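Succinate--CoA ligase subunit alpha (Campylobacter jejuni, PDB 6MEL) is the alpha subunit of a succinate-CoA ligase and carries a Rossmann-like CoA-binding domain next to a CoA-ligase domain. Local coordinates at residues I3-N8 with E131-G136. Sequence-based numbering, arbitrary orientation.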
loop_
_atom_site.group_PDB
_atom_site.type_symbol
_atom_site.label_atom_id
_atom_site.label_comp_id
_atom_site.label_asym_id
_atom_site.label_seq_id
_atom_site.Cartn_x
_atom_site.Cartn_y
_atom_site.Cartn_z
ATOM N N ILE A 3 -9.069 22.242 -14.129
ATOM C CA ILE A 3 -7.597 22.328 -14.028
ATOM C C ILE A 3 -6.982 21.237 -14.899
ATOM O O ILE A 3 -7.610 20.222 -15.112
ATOM C CB ILE A 3 -7.102 22.253 -12.565
ATOM C CG1 ILE A 3 -7.367 20.888 -11.918
ATOM C CG2 ILE A 3 -7.670 23.408 -11.744
ATOM C CD1 ILE A 3 -6.748 20.731 -10.550
ATOM N N LEU A 4 -5.761 21.517 -15.375
ATOM C CA LEU A 4 -4.778 20.604 -15.973
ATOM C C LEU A 4 -5.182 20.088 -17.360
ATOM O O LEU A 4 -4.354 19.927 -18.195
ATOM C CB LEU A 4 -4.501 19.434 -15.023
ATOM C CG LEU A 4 -3.780 19.819 -13.726
ATOM C CD1 LEU A 4 -3.587 18.601 -12.853
ATOM C CD2 LEU A 4 -2.423 20.467 -14.040
ATOM N N VAL A 5 -6.423 19.666 -17.544
ATOM C CA VAL A 5 -6.800 19.069 -18.799
ATOM C C VAL A 5 -8.173 19.624 -19.175
ATOM O O VAL A 5 -8.985 20.024 -18.293
ATOM C CB VAL A 5 -6.831 17.533 -18.749
ATOM C CG1 VAL A 5 -5.447 16.933 -18.490
ATOM C CG2 VAL A 5 -7.853 17.015 -17.736
ATOM N N ASN A 6 -8.423 19.596 -20.483
ATOM C CA ASN A 6 -9.693 20.046 -21.071
ATOM C C ASN A 6 -9.877 19.382 -22.434
ATOM O O ASN A 6 -9.076 18.534 -22.849
ATOM C CB ASN A 6 -9.754 21.568 -21.165
ATOM C CG ASN A 6 -8.748 22.126 -22.152
ATOM O OD1 ASN A 6 -8.429 21.535 -23.185
ATOM N ND2 ASN A 6 -8.266 23.309 -21.861
ATOM N N LYS A 7 -10.958 19.754 -23.133
ATOM C CA LYS A 7 -11.377 19.027 -24.348
ATOM C C LYS A 7 -10.326 19.098 -25.457
ATOM O O LYS A 7 -10.350 18.230 -26.328
ATOM C CB LYS A 7 -12.693 19.582 -24.906
ATOM C CG LYS A 7 -12.605 21.019 -25.383
ATOM C CD LYS A 7 -13.938 21.648 -25.674
ATOM C CE LYS A 7 -13.900 23.126 -25.362
ATOM N NZ LYS A 7 -14.822 23.872 -26.248
ATOM N N ASN A 8 -9.430 20.100 -25.417
ATOM C CA ASN A 8 -8.421 20.308 -26.447
ATOM C C ASN A 8 -7.100 19.635 -26.081
ATOM O O ASN A 8 -6.271 19.478 -26.941
ATOM C CB ASN A 8 -8.152 21.798 -26.700
ATOM C CG ASN A 8 -9.407 22.497 -27.200
ATOM O OD1 ASN A 8 -10.170 21.937 -27.993
ATOM N ND2 ASN A 8 -9.688 23.665 -26.653
ATOM N N GLU A 131 -17.710 16.515 -18.395
ATOM C CA GLU A 131 -18.348 16.780 -19.684
ATOM C C GLU A 131 -17.349 17.396 -20.662
ATOM O O GLU A 131 -17.765 17.974 -21.626
ATOM C CB GLU A 131 -19.567 17.697 -19.516
ATOM C CG GLU A 131 -20.690 17.092 -18.673
ATOM C CD GLU A 131 -21.784 18.107 -18.315
ATOM O OE1 GLU A 131 -21.911 19.096 -19.049
ATOM O OE2 GLU A 131 -22.426 17.978 -17.256
ATOM N N GLU A 132 -16.034 17.243 -20.442
ATOM C CA GLU A 132 -15.077 17.747 -21.420
ATOM C C GLU A 132 -14.095 16.652 -21.832
ATOM O O GLU A 132 -13.806 16.491 -23.012
ATOM C CB GLU A 132 -14.298 18.933 -20.870
ATOM C CG GLU A 132 -14.927 20.303 -21.088
ATOM C CD GLU A 132 -13.920 21.444 -20.891
ATOM O OE1 GLU A 132 -12.993 21.629 -21.768
ATOM O OE2 GLU A 132 -14.019 22.135 -19.839
ATOM N N CYS A 133 -13.474 15.983 -20.849
ATOM C CA CYS A 133 -12.477 14.971 -21.153
ATOM C C CYS A 133 -12.222 14.118 -19.920
ATOM O O CYS A 133 -12.411 14.550 -18.767
ATOM C CB CYS A 133 -11.158 15.581 -21.606
ATOM S SG CYS A 133 -10.312 16.496 -20.295
ATOM N N LYS A 134 -11.758 12.909 -20.178
ATOM C CA LYS A 134 -11.357 12.022 -19.106
ATOM C C LYS A 134 -10.137 11.208 -19.549
ATOM O O LYS A 134 -10.033 10.779 -20.705
ATOM C CB LYS A 134 -12.560 11.189 -18.653
ATOM C CG LYS A 134 -12.748 9.844 -19.326
ATOM C CD LYS A 134 -13.942 9.113 -18.803
ATOM C CE LYS A 134 -14.148 7.716 -19.369
ATOM N NZ LYS A 134 -13.284 6.732 -18.668
ATOM N N LEU A 135 -9.181 11.066 -18.630
ATOM C CA LEU A 135 -7.935 10.312 -18.888
ATOM C C LEU A 135 -7.823 9.271 -17.786
ATOM O O LEU A 135 -7.387 9.584 -16.660
ATOM C CB LEU A 135 -6.724 11.237 -18.846
ATOM C CG LEU A 135 -6.493 12.210 -20.005
ATOM C CD1 LEU A 135 -7.481 13.363 -19.963
ATOM C CD2 LEU A 135 -5.098 12.773 -19.911
ATOM N N GLY A 136 -8.296 8.063 -18.085
ATOM C CA GLY A 136 -8.354 7.033 -17.083
ATOM C C GLY A 136 -9.620 6.216 -17.183
ATOM O O GLY A 136 -10.179 6.072 -18.284
#
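V5 and C133 meet where the N-terminal loop crosses strand 133-136, just before that loop enters strand 10-14 of the Rossmann-like CoA-binding domain. Strand 133-136 is the edge of a mixed sheet, where it pairs antiparallel with strand 126-129. The contact therefore joins the N-terminal loop to that sheet's edge. Its packed part is apolar, with V5, C133 and L135 all buried. V5 points toward the strand, and its CG2 methyl lies 3.6 Å from SG of C133. CG2 of V5 reaches CD1 of L135 more loosely, at 4.3 Å. C133 and L135 alternate with K134 along the strand, which puts both on the face met by V5, while K134 turns to the other side. I127 of strand 126-129 also touches V5 and L135, and T33 touches C133 and L135. The thiol sits between the backbone N and the carbonyl carbon of C133 (chi1 67°). There SG of C133 also comes within 3.5 Å of the backbone O of N6.

The other end is polar and more open, and K7 is exposed. E132 and C133 form a classic beta bulge opposite T129, whose OG1 is hydrogen-bonded to the backbone O of V5. The E132 side chain extends beyond CG to the loop. OE1 of E132 accepts the backbone N-H of K7 at 3.1 Å, with a fairly straight angle of 158° at the hydrogen. The donor arrives on the anti side of the carboxylate, 35° out of its plane. OE1 of E132 also touches CB of N6 at 3.3 Å. The K7 side chain runs past the carboxylate with its aliphatic part, but its ammonium end turns off from the strand: NZ of K7 stays 5.3 Å from OE1 of E132. N6 opens an Asx turn beyond the crossing: its OD1 accepts the backbone N-H of N8 at 2.8 Å.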